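Local coordinates for protein predicted zincin-like metalloprotease (Acidothermus cellulolyticus 11B, PDB 3E11) that is of unknown function but is predicted to be a zincin-like metalloprotease and can bind calcium, at residues Asp19-Glu24 with Glu89-Val94; Asp8-Leu13 with Ile71-Ile76; Ala78-Glu81 with Glu85-Asp88. All coordinates share one frame; numbering follows the deposited sequence.

In the fold
Contacts 1 and 3 share helix 83-101, and contact 2 packs against it. Contact 1 packs the middle of this helix against the loop after helix 7-19. Contact 3 joins its first turns to the loop before it. Contact 2 sets helix 7-19 on the junction of strand 67-72 and helix 73-78, and F10 there touches V86 and V90 of helix 83-101. The centres of contacts 2 and 3 are about 9 Å apart; contact 1 lies about 14 Å from each. Along the chain contacts 1 and 2 interleave, and contact 3 follows contact 2. Early and late parts of the chain are thus packed around one helix, which carries an HExxH sequence probably belonging to the active site.

Contact 1 of 3, residues Asp19-Glu24 with Glu89-Val94; sequences DGIPEE and EVRKTV
The turn that ends helix 7-19 meets the middle of helix 83-101 here, with G20 and I21 resting on R91 and V94. R91 has the largest share of the contact. CG stands anti to the backbone N (chi1 -168°), and the chain then bends at chi3. This bend lays CD, NE and the guanidinium along the peptide of G20. R91 NE lies 3.3 Å from G20 C, and the guanidinium meets this peptide obliquely. R91 CD is 3.4 Å from G20 O, and R91 NH2 is 3.5 Å from G20 CA. The nearby G20 O accepts no hydrogen bond from NE. The polar bonds go instead to the last turn of helix 7-19: NE donates to A17 O, and NH2 to E16 O. A leucine in place of R91 would probably leave the carbonyls of E16 and A17 without these donors and the turn at G20 less firmly held.

I21 makes the apolar half. It runs past R91 in the opposite direction, with I21 CG1 4.1 Å from R91 CG. I21 CD1 reaches V94 CG1 at 3.8 Å, and the two side chains cross at about a right angle. V94 is buried and also touches M29, L18 and strand 67-72.

D19, just before G20, takes part in a calcium site seen in this protein. No calcium is bound to this chain in this model, and D19 itself touches nothing in 89-94. Through its bonds to E16 O and A17 O, R91 ties the end of helix 7-19 to the helix with the HExxH sequence, consistent with the zincin-like fold.

Contact 2 of 3, residues Asp8-Leu13 with Ile71-Ile76; sequences DRFDEL and IYRNTI
The F10 ring has R73 over one face, while its edge points at I71. R73 CG makes a CH-pi contact 3.8 Å from the F10 ring centroid and 17° off the normal, displaced toward the CD1 side. R73 CD also lies near the ring root, 3.7 Å from F10 CB. At the rim, I71 CG2 lies in the ring plane, 3.8 Å from F10 CE2. I76 CG2 approaches CE1 more loosely, and less certainly, as I76 has two conformers.

The guanidinium of R73 does not stack on the ring. The two planes are 79° apart. CG and CD follow an extended path (chi1 -178°) across the face, and a bend at chi3 then carries the charged end beyond it. There a water links the helices: it donates to D11 OD1 at 2.7 Å and accepts a weak bond from R73 NH1 at 3.0 Å. Across this contact, the opposite charges of D11 and R73 are thus joined only through water. An acetate ion, probably from the crystallisation liquor, also lies near R73.

F10 is buried between several elements. I71 is hydrogen-bonded through its backbone to F35 and E37 of strand 32-37. F10 of helix 7-19 packs where strand 67-72 passes into helix 73-78, with V86 and V90 of helix 83-101 and V36 of strand 32-37 also touching it.

Contact 3 of 3, residues Ala78-Glu81 with Glu85-Asp88; sequences ALCE and EVID
One direct hydrogen bond crosses this contact. E81 N donates to E85 OE1 at 2.8 Å, with a nearly straight N-H...O angle of 166°. The donor lies above the carboxylate plane, 40° out of it. E85 reaches this place with CG beside its own backbone N (chi1 -70°) and the rest of the chain extended, which carries the carboxylate out to the loop before the helix.

A water adds a second link. It donates to E85 OE1 at 2.6 Å and to L79 O at 2.8 Å. OE1 is therefore gripped twice, by a peptide N-H and by the water. Both hold the carboxylate against the loop.

The apolar part centres on C80, which is buried. C80 CB sits 3.6 Å from V86 CG2 and 3.8 Å from E85 CB. C80 SG lies alongside the helix backbone, 3.5 Å from E85 O. V3 touches C80 and V86 alike, and the backbone of C80 is hydrogen-bonded to V3, so the N-terminal segment covers this spot. V86 also packs on L13 of helix 7-19.

Charge is the last element. E81 OE1 and E85 OE1 are 5.0 Å apart, and their like charges probably repel mildly. E81 OE2 is hydrogen-bonded to G1 N. The N-terminal end of the helix would be expected to favour the negative charge of E85.

T82 OG1 accepts from E85 N, consistent with T82 as the N-cap. In a classic capping box the glutamate would answer at T82 N. This is not a capping box: E85 bonds one residue earlier, at E81 N, tying the preceding loop to the first turn of helix 83-101.

Contact 1 of 3, residues Asp19-Glu24 with Glu89-Val94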
ATOM      1  N   ASP A  19       0.662  -9.507   4.463  1.00  8.24           N
ATOM      2  CA  ASP A  19       0.472 -10.931   4.710  1.00  8.98           C
ATOM      3  C   ASP A  19      -1.029 -11.298   4.638  1.00  8.97           C
ATOM      4  O   ASP A  19      -1.368 -12.413   4.317  1.00  7.57           O
ATOM      5  CB  ASP A  19       1.035 -11.331   6.081  1.00  8.79           C
ATOM      6  CG  ASP A  19       2.585 -11.258   6.153  1.00 12.20           C
ATOM      7  OD1 ASP A  19       3.255 -11.089   5.110  1.00 19.17           O
ATOM      8  OD2 ASP A  19       3.117 -11.312   7.279  1.00 15.33           O
ATOM      9  N   GLY A  20      -1.905 -10.348   4.954  1.00  9.68           N
ATOM     10  CA  GLY A  20      -3.343 -10.581   4.965  1.00 10.10           C
ATOM     11  C   GLY A  20      -4.060 -10.171   3.683  1.00 10.13           C
ATOM     12  O   GLY A  20      -5.280 -10.200   3.626  1.00  9.06           O
ATOM     13  N   ILE A  21      -3.316  -9.731   2.669  1.00 10.19           N
ATOM     14  CA  ILE A  21      -3.943  -9.447   1.390  1.00 10.50           C
ATOM     15  C   ILE A  21      -4.589 -10.715   0.843  1.00 10.06           C
ATOM     16  O   ILE A  21      -3.952 -11.763   0.784  1.00 10.41           O
ATOM     17  CB  ILE A  21      -2.948  -8.876   0.394  1.00 10.88           C
ATOM     18  CG1 ILE A  21      -2.650  -7.410   0.794  1.00 11.18           C
ATOM     19  CG2 ILE A  21      -3.483  -8.967  -1.043  1.00 12.35           C
ATOM     20  CD1 ILE A  21      -1.561  -6.791  -0.006  1.00 12.01           C
ATOM     21  N   PRO A  22      -5.861 -10.637   0.460  1.00 10.40           N
ATOM     22  CA  PRO A  22      -6.502 -11.826  -0.083  1.00 10.19           C
ATOM     23  C   PRO A  22      -5.825 -12.383  -1.325  1.00  9.82           C
ATOM     24  O   PRO A  22      -5.265 -11.608  -2.134  1.00  7.93           O
ATOM     25  CB  PRO A  22      -7.922 -11.332  -0.390  1.00 10.98           C
ATOM     26  CG  PRO A  22      -8.149 -10.266   0.583  1.00 11.75           C
ATOM     27  CD  PRO A  22      -6.836  -9.539   0.640  1.00 10.97           C
ATOM     28  N   GLU A  23      -5.848 -13.712  -1.440  1.00 10.13           N
ATOM     29  CA  GLU A  23      -5.156 -14.428  -2.503  1.00 11.16           C
ATOM     30  C   GLU A  23      -5.605 -13.971  -3.885  1.00  9.89           C
ATOM     31  O   GLU A  23      -4.835 -14.090  -4.817  1.00 10.30           O
ATOM     32  CB  GLU A  23      -5.337 -15.956  -2.397  1.00 11.90           C
ATOM     33  CG  GLU A  23      -4.463 -16.630  -1.320  1.00 14.41           C
ATOM     34  N   GLU A  24      -6.831 -13.459  -4.037  1.00  9.46           N
ATOM     35  CA  GLU A  24      -7.266 -13.010  -5.364  1.00  9.70           C
ATOM     36  C   GLU A  24      -6.451 -11.801  -5.889  1.00  8.69           C
ATOM     37  O   GLU A  24      -6.421 -11.578  -7.089  1.00  8.55           O
ATOM     38  CB  GLU A  24      -8.782 -12.718  -5.442  1.00 10.71           C
ATOM     39  CG  GLU A  24      -9.356 -11.803  -4.365  1.00 12.71           C
ATOM     40  CD  GLU A  24      -9.879 -12.559  -3.138  1.00 14.44           C
ATOM     41  OE1 GLU A  24      -9.272 -13.598  -2.741  1.00 13.30           O
ATOM     42  OE2 GLU A  24     -10.906 -12.098  -2.549  1.00 19.26           O
ATOM     43  N   GLU A  89      -6.402  -0.521   7.657  1.00  7.86           N
ATOM     44  CA  GLU A  89      -6.368   0.641   6.822  1.00  8.19           C
ATOM     45  C   GLU A  89      -5.245   0.563   5.802  1.00  7.85           C
ATOM     46  O   GLU A  89      -5.423   0.936   4.644  1.00  7.13           O
ATOM     47  CB  GLU A  89      -6.247   1.897   7.676  1.00  8.60           C
ATOM     48  CG  GLU A  89      -6.725   3.149   6.983  1.00 10.86           C
ATOM     49  CD  GLU A  89      -8.183   3.053   6.548  1.00 14.92           C
ATOM     50  OE1 GLU A  89      -9.008   2.513   7.290  1.00 19.05           O
ATOM     51  OE2 GLU A  89      -8.491   3.492   5.447  1.00 16.89           O
ATOM     52  N   VAL A  90      -4.080   0.136   6.242  1.00  6.79           N
ATOM     53  CA  VAL A  90      -2.970  -0.099   5.302  1.00  7.89           C
ATOM     54  C   VAL A  90      -3.341  -1.158   4.241  1.00  7.99           C
ATOM     55  O   VAL A  90      -3.125  -0.946   3.030  1.00  7.73           O
ATOM     56  CB  VAL A  90      -1.671  -0.497   6.006  1.00  7.77           C
ATOM     57  CG1 VAL A  90      -0.554  -0.884   4.958  1.00  7.10           C
ATOM     58  CG2 VAL A  90      -1.143   0.648   6.871  1.00  7.80           C
ATOM     59  N   ARG A  91      -3.908  -2.280   4.681  1.00  8.28           N
ATOM     60  CA  ARG A  91      -4.309  -3.339   3.766  1.00  9.01           C
ATOM     61  C   ARG A  91      -5.306  -2.802   2.747  1.00  8.46           C
ATOM     62  O   ARG A  91      -5.168  -3.040   1.550  1.00  8.68           O
ATOM     63  CB  ARG A  91      -4.910  -4.531   4.526  1.00  8.51           C
ATOM     64  CG  ARG A  91      -5.071  -5.770   3.662  1.00 11.46           C
ATOM     65  CD  ARG A  91      -5.591  -6.910   4.498  1.00 12.36           C
ATOM     66  NE  ARG A  91      -4.586  -7.424   5.448  1.00 14.37           N
ATOM     67  CZ  ARG A  91      -4.809  -7.663   6.744  1.00 17.35           C
ATOM     68  NH1 ARG A  91      -6.001  -7.414   7.302  1.00 19.02           N
ATOM     69  NH2 ARG A  91      -3.832  -8.157   7.504  1.00 12.21           N
ATOM     70  N   LYS A  92      -6.303  -2.063   3.233  1.00  9.42           N
ATOM     71  CA  LYS A  92      -7.356  -1.569   2.370  1.00 10.11           C
ATOM     72  C   LYS A  92      -6.745  -0.634   1.325  1.00  8.91           C
ATOM     73  O   LYS A  92      -7.116  -0.683   0.168  1.00  7.68           O
ATOM     74  CB  LYS A  92      -8.446  -0.878   3.172  1.00  9.62           C
ATOM     75  CG  LYS A  92      -9.397  -0.073   2.356  1.00 12.02           C
ATOM     76  CD  LYS A  92     -10.463   0.595   3.228  1.00 13.71           C
ATOM     77  CE  LYS A  92     -11.249   1.598   2.395  1.00 17.05           C
ATOM     78  NZ  LYS A  92     -12.416   2.180   3.119  1.00 18.43           N
ATOM     79  N   THR A  93      -5.779   0.164   1.747  1.00  7.88           N
ATOM     80  CA  THR A  93      -5.117   1.123   0.872  1.00  8.35           C
ATOM     81  C   THR A  93      -4.305   0.455  -0.246  1.00  8.52           C
ATOM     82  O   THR A  93      -4.448   0.821  -1.414  1.00  8.31           O
ATOM     83  CB  THR A  93      -4.232   2.079   1.695  1.00  8.35           C
ATOM     84  OG1 THR A  93      -5.070   2.804   2.596  1.00  8.37           O
ATOM     85  CG2 THR A  93      -3.465   3.059   0.796  1.00 10.53           C
ATOM     86  N   VAL A  94      -3.487  -0.521   0.121  1.00  8.80           N
ATOM     87  CA  VAL A  94      -2.708  -1.308  -0.839  1.00  8.90           C
ATOM     88  C   VAL A  94      -3.645  -1.992  -1.852  1.00  8.60           C
ATOM     89  O   VAL A  94      -3.410  -1.926  -3.076  1.00  7.56           O
ATOM     90  CB  VAL A  94      -1.807  -2.340  -0.127  1.00  9.22           C
ATOM     91  CG1 VAL A  94      -1.113  -3.223  -1.141  1.00 10.50           C
ATOM     92  CG2 VAL A  94      -0.761  -1.648   0.759  1.00  9.97           C
TER

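Contact 2 of 3, residues Asp8-Leu13 with Ile71-Ile76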
ATOM      1  N   ASP A   8       9.575   2.047  12.914  1.00  9.26           N
ATOM      2  CA  ASP A   8       9.908   0.611  12.890  1.00 10.15           C
ATOM      3  C   ASP A   8       8.660  -0.223  13.104  1.00 10.04           C
ATOM      4  O   ASP A   8       8.460  -1.212  12.414  1.00 10.36           O
ATOM      5  CB  ASP A   8      10.910   0.230  13.941  1.00 11.07           C
ATOM      6  CG  ASP A   8      12.306   0.656  13.605  1.00 12.59           C
ATOM      7  OD1 ASP A   8      12.563   1.169  12.493  1.00 15.50           O
ATOM      8  OD2 ASP A   8      13.165   0.450  14.477  1.00 17.04           O
ATOM      9  N   ARG A   9       7.825   0.172  14.063  1.00  9.03           N
ATOM     10  CA  ARG A   9       6.576  -0.571  14.319  1.00  8.13           C
ATOM     11  C   ARG A   9       5.623  -0.492  13.146  1.00  8.30           C
ATOM     12  O   ARG A   9       4.971  -1.479  12.782  1.00  6.94           O
ATOM     13  CB  ARG A   9       5.895  -0.052  15.587  1.00  8.65           C
ATOM     14  CG  ARG A   9       4.622  -0.763  15.940  1.00  9.57           C
ATOM     15  CD  ARG A   9       4.794  -2.264  16.041  1.00  6.60           C
ATOM     16  NE  ARG A   9       3.601  -2.901  16.599  1.00 10.03           N
ATOM     17  CZ  ARG A   9       3.381  -4.202  16.571  1.00 10.31           C
ATOM     18  NH1 ARG A   9       4.274  -5.008  16.020  1.00 11.61           N
ATOM     19  NH2 ARG A   9       2.284  -4.715  17.114  1.00 11.88           N
ATOM     20  N   PHE A  10       5.567   0.686  12.517  1.00  8.25           N
ATOM     21  CA  PHE A  10       4.673   0.855  11.387  1.00  8.36           C
ATOM     22  C   PHE A  10       5.069  -0.108  10.275  1.00  8.80           C
ATOM     23  O   PHE A  10       4.195  -0.715   9.683  1.00  7.90           O
ATOM     24  CB  PHE A  10       4.632   2.298  10.879  1.00  8.39           C
ATOM     25  CG  PHE A  10       3.477   2.584   9.923  1.00  9.23           C
ATOM     26  CD1 PHE A  10       2.249   2.983  10.407  1.00 10.01           C
ATOM     27  CD2 PHE A  10       3.661   2.503   8.549  1.00  9.24           C
ATOM     28  CE1 PHE A  10       1.203   3.289   9.575  1.00  9.94           C
ATOM     29  CE2 PHE A  10       2.622   2.781   7.686  1.00 10.20           C
ATOM     30  CZ  PHE A  10       1.375   3.169   8.207  1.00 10.72           C
ATOM     31  N   ASP A  11       6.374  -0.276  10.047  1.00  7.81           N
ATOM     32  CA  ASP A  11       6.865  -1.275   9.086  1.00  8.80           C
ATOM     33  C   ASP A  11       6.354  -2.695   9.358  1.00  8.54           C
ATOM     34  O   ASP A  11       5.956  -3.403   8.437  1.00  9.93           O
ATOM     35  CB  ASP A  11       8.393  -1.260   9.002  1.00  9.89           C
ATOM     36  CG  ASP A  11       8.923   0.023   8.423  1.00 10.94           C
ATOM     37  OD1 ASP A  11       8.155   0.678   7.705  1.00 12.04           O
ATOM     38  OD2 ASP A  11      10.093   0.375   8.715  1.00 18.19           O
ATOM     39  N   GLU A  12       6.304  -3.064  10.618  1.00  8.39           N
ATOM     40  CA  GLU A  12       5.768  -4.347  11.039  1.00  8.22           C
ATOM     41  C   GLU A  12       4.286  -4.481  10.769  1.00  7.65           C
ATOM     42  O   GLU A  12       3.823  -5.534  10.344  1.00  7.93           O
ATOM     43  CB  GLU A  12       6.042  -4.528  12.534  1.00  7.04           C
ATOM     44  CG  GLU A  12       7.544  -4.585  12.866  1.00  9.85           C
ATOM     45  CD  GLU A  12       7.872  -4.635  14.355  1.00 10.25           C
ATOM     46  OE1 GLU A  12       6.955  -4.575  15.193  1.00 11.26           O
ATOM     47  OE2 GLU A  12       9.075  -4.745  14.696  1.00 13.12           O
ATOM     48  N   LEU A  13       3.542  -3.412  11.032  1.00  7.48           N
ATOM     49  CA  LEU A  13       2.118  -3.341  10.681  1.00  7.98           C
ATOM     50  C   LEU A  13       1.895  -3.432   9.151  1.00  7.51           C
ATOM     51  O   LEU A  13       0.964  -4.079   8.695  1.00  8.46           O
ATOM     52  CB  LEU A  13       1.500  -2.075  11.279  1.00  8.05           C
ATOM     53  CG  LEU A  13       1.612  -2.032  12.832  1.00  7.12           C
ATOM     54  CD1 LEU A  13       0.857  -0.837  13.399  1.00  9.13           C
ATOM     55  CD2 LEU A  13       1.161  -3.316  13.489  1.00 10.03           C
ATOM     56  N   ILE A  71       2.818   4.287   1.164  1.00  8.93           N
ATOM     57  CA  ILE A  71       1.812   4.326   2.241  1.00  9.10           C
ATOM     58  C   ILE A  71       2.232   5.465   3.157  1.00  8.26           C
ATOM     59  O   ILE A  71       3.399   5.563   3.507  1.00  8.40           O
ATOM     60  CB  ILE A  71       1.745   2.983   3.023  1.00  8.91           C
ATOM     61  CG1 ILE A  71       1.181   1.876   2.136  1.00  9.72           C
ATOM     62  CG2 ILE A  71       0.912   3.089   4.270  1.00 10.27           C
ATOM     63  CD1 ILE A  71      -0.245   2.061   1.667  1.00 11.30           C
ATOM     64  N   TYR A  72       1.296   6.359   3.478  1.00  8.70           N
ATOM     65  CA  TYR A  72       1.583   7.583   4.257  1.00  8.17           C
ATOM     66  C   TYR A  72       1.225   7.366   5.718  1.00  8.37           C
ATOM     67  O   TYR A  72       0.061   7.261   6.080  1.00  7.49           O
ATOM     68  CB  TYR A  72       0.848   8.787   3.660  1.00  8.19           C
ATOM     69  CG  TYR A  72       1.357   9.060   2.258  1.00  8.51           C
ATOM     70  CD1 TYR A  72       2.668   9.499   2.063  1.00 10.24           C
ATOM     71  CD2 TYR A  72       0.594   8.782   1.150  1.00  7.19           C
ATOM     72  CE1 TYR A  72       3.174   9.730   0.788  1.00 11.47           C
ATOM     73  CE2 TYR A  72       1.084   8.989  -0.145  1.00 10.40           C
ATOM     74  CZ  TYR A  72       2.377   9.458  -0.318  1.00 10.35           C
ATOM     75  OH  TYR A  72       2.884   9.668  -1.573  1.00 11.63           O
ATOM     76  N   ARG A  73       2.242   7.286   6.555  1.00  8.29           N
ATOM     77  CA  ARG A  73       2.047   6.915   7.949  1.00  9.67           C
ATOM     78  C   ARG A  73       1.166   7.935   8.684  1.00  9.38           C
ATOM     79  O   ARG A  73       0.261   7.567   9.429  1.00  9.32           O
ATOM     80  CB  ARG A  73       3.428   6.785   8.611  1.00 10.14           C
ATOM     81  CG  ARG A  73       3.424   6.362  10.057  1.00 13.14           C
ATOM     82  CD  ARG A  73       4.819   5.936  10.528  1.00 12.78           C
ATOM     83  NE  ARG A  73       5.741   7.046  10.400  1.00 15.78           N
ATOM     84  CZ  ARG A  73       6.828   7.071   9.621  1.00 18.03           C
ATOM     85  NH1 ARG A  73       7.208   6.014   8.899  1.00 19.81           N
ATOM     86  NH2 ARG A  73       7.569   8.176   9.582  1.00 19.21           N
ATOM     87  N   ASN A  74       1.426   9.226   8.477  1.00  8.59           N
ATOM     88  CA  ASN A  74       0.677  10.240   9.243  1.00  9.19           C
ATOM     89  C   ASN A  74      -0.829  10.191   8.943  1.00  8.95           C
ATOM     90  O   ASN A  74      -1.667  10.235   9.867  1.00 10.05           O
ATOM     91  CB  ASN A  74       1.231  11.634   8.988  1.00  8.82           C
ATOM     92  CG  ASN A  74       2.580  11.831   9.586  1.00  7.40           C
ATOM     93  OD1 ASN A  74       3.095  10.957  10.290  1.00 11.97           O
ATOM     94  ND2 ASN A  74       3.177  12.975   9.324  1.00 11.36           N
ATOM     95  N   THR A  75      -1.176  10.103   7.658  1.00  8.47           N
ATOM     96  CA  THR A  75      -2.568  10.262   7.237  1.00  8.73           C
ATOM     97  C   THR A  75      -3.341   8.997   7.595  1.00  8.22           C
ATOM     98  O   THR A  75      -4.495   9.079   7.988  1.00 10.05           O
ATOM     99  CB  THR A  75      -2.712  10.629   5.736  1.00  8.83           C
ATOM    100  OG1 THR A  75      -1.904   9.756   4.963  1.00  7.29           O
ATOM    101  CG2 THR A  75      -2.269  12.045   5.483  1.00 10.08           C
ATOM    102  N   ILE A  76      -2.688   7.839   7.507  1.00  7.92           N
ATOM    103  CA  ILE A  76      -3.252   6.550   7.941  0.50  7.54           C
ATOM    104  C   ILE A  76      -3.518   6.553   9.439  1.00  7.54           C
ATOM    105  O   ILE A  76      -4.598   6.164   9.902  1.00  7.71           O
ATOM    106  CB  ILE A  76      -2.287   5.359   7.611  0.50  7.65           C
ATOM    107  CG1 ILE A  76      -2.252   5.067   6.096  0.50  6.57           C
ATOM    108  CG2 ILE A  76      -2.672   4.090   8.389  0.50  7.23           C
ATOM    109  CD1 ILE A  76      -3.358   4.120   5.575  0.50  5.84           C
TER
HETATM  110  O   HOH W   1       7.559   3.086   8.805  1.00 16.63           O

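Contact 3 of 3, residues Ala78-Glu81 with Glu85-Asp88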
ATOM      1  N   ALA A  78      -3.862   8.945  11.590  1.00  8.08           N
ATOM      2  CA  ALA A  78      -4.886   9.917  11.989  1.00  7.28           C
ATOM      3  C   ALA A  78      -6.290   9.338  11.951  1.00  7.22           C
ATOM      4  O   ALA A  78      -7.165   9.832  12.645  1.00  7.44           O
ATOM      5  CB  ALA A  78      -4.830  11.133  11.122  1.00  7.16           C
ATOM      6  N   LEU A  79      -6.507   8.339  11.106  1.00  7.44           N
ATOM      7  CA  LEU A  79      -7.791   7.663  10.980  1.00  7.13           C
ATOM      8  C   LEU A  79      -7.998   6.460  11.933  1.00  7.94           C
ATOM      9  O   LEU A  79      -9.089   5.839  11.923  1.00  7.67           O
ATOM     10  CB  LEU A  79      -7.938   7.165   9.533  1.00  8.58           C
ATOM     11  CG  LEU A  79      -8.112   8.205   8.440  1.00 10.06           C
ATOM     12  CD1 LEU A  79      -8.050   7.489   7.069  1.00 13.38           C
ATOM     13  CD2 LEU A  79      -9.372   8.937   8.641  1.00 12.39           C
ATOM     14  N   CYS A  80      -6.970   6.103  12.702  1.00  7.70           N
ATOM     15  CA  CYS A  80      -6.934   4.835  13.450  1.00  6.76           C
ATOM     16  C   CYS A  80      -6.753   5.015  14.956  1.00  6.60           C
ATOM     17  O   CYS A  80      -5.940   5.810  15.412  1.00  6.19           O
ATOM     18  CB  CYS A  80      -5.837   3.928  12.912  1.00  8.36           C
ATOM     19  SG  CYS A  80      -6.104   3.493  11.133  1.00  8.21           S
ATOM     20  N   GLU A  81      -7.474   4.216  15.724  1.00  6.94           N
ATOM     21  CA  GLU A  81      -7.423   4.294  17.188  1.00  6.95           C
ATOM     22  C   GLU A  81      -6.671   3.092  17.768  1.00  6.97           C
ATOM     23  O   GLU A  81      -6.398   3.057  18.983  1.00  5.26           O
ATOM     24  CB  GLU A  81      -8.858   4.394  17.774  1.00  7.43           C
ATOM     25  CG  GLU A  81      -9.498   5.757  17.449  1.00  8.72           C
ATOM     26  CD  GLU A  81     -10.885   5.938  17.992  1.00  8.01           C
ATOM     27  OE1 GLU A  81     -11.478   4.961  18.497  1.00 10.80           O
ATOM     28  OE2 GLU A  81     -11.378   7.089  17.962  1.00 11.03           O
ATOM     29  N   GLU A  85      -6.517  -1.405  13.618  1.00  8.66           N
ATOM     30  CA  GLU A  85      -7.160  -0.482  12.661  1.00  8.86           C
ATOM     31  C   GLU A  85      -6.143  -0.010  11.639  1.00  7.98           C
ATOM     32  O   GLU A  85      -6.456   0.102  10.455  1.00  8.57           O
ATOM     33  CB  GLU A  85      -7.836   0.700  13.345  1.00  7.92           C
ATOM     34  CG  GLU A  85      -9.073   0.284  14.119  1.00 10.20           C
ATOM     35  CD  GLU A  85      -9.864   1.440  14.708  1.00 10.94           C
ATOM     36  OE1 GLU A  85      -9.464   2.609  14.606  1.00 11.20           O
ATOM     37  OE2 GLU A  85     -10.925   1.150  15.285  1.00 13.94           O
ATOM     38  N   VAL A  86      -4.922   0.250  12.085  1.00  8.18           N
ATOM     39  CA  VAL A  86      -3.832   0.654  11.177  1.00  8.11           C
ATOM     40  C   VAL A  86      -3.564  -0.453  10.139  1.00  7.84           C
ATOM     41  O   VAL A  86      -3.486  -0.181   8.935  1.00  8.00           O
ATOM     42  CB  VAL A  86      -2.501   1.015  11.908  1.00  8.22           C
ATOM     43  CG1 VAL A  86      -1.383   1.253  10.898  1.00  8.04           C
ATOM     44  CG2 VAL A  86      -2.671   2.254  12.729  1.00  7.00           C
ATOM     45  N   ILE A  87      -3.421  -1.682  10.605  1.00  7.85           N
ATOM     46  CA  ILE A  87      -3.213  -2.831   9.711  1.00  8.17           C
ATOM     47  C   ILE A  87      -4.300  -2.878   8.641  1.00  7.48           C
ATOM     48  O   ILE A  87      -4.007  -2.992   7.418  1.00  7.19           O
ATOM     49  CB  ILE A  87      -3.170  -4.182  10.496  1.00  7.93           C
ATOM     50  CG1 ILE A  87      -1.879  -4.275  11.343  1.00  9.22           C
ATOM     51  CG2 ILE A  87      -3.207  -5.340   9.529  1.00 10.62           C
ATOM     52  CD1 ILE A  87      -1.914  -5.301  12.465  1.00  9.42           C
ATOM     53  N   ASP A  88      -5.550  -2.784   9.096  1.00  8.40           N
ATOM     54  CA  ASP A  88      -6.717  -2.836   8.206  1.00  8.74           C
ATOM     55  C   ASP A  88      -6.708  -1.714   7.180  1.00  8.60           C
ATOM     56  O   ASP A  88      -6.969  -1.931   5.995  1.00  7.41           O
ATOM     57  CB  ASP A  88      -8.005  -2.769   9.005  1.00  9.06           C
ATOM     58  CG  ASP A  88      -8.285  -4.045   9.722  1.00 10.57           C
ATOM     59  OD1 ASP A  88      -7.627  -5.036   9.415  1.00 15.30           O
ATOM     60  OD2 ASP A  88      -9.142  -4.068  10.618  1.00 14.95           O
TER
HETATM   61  O   HOH W   2     -10.749   4.797  13.991  1.00 39.87           O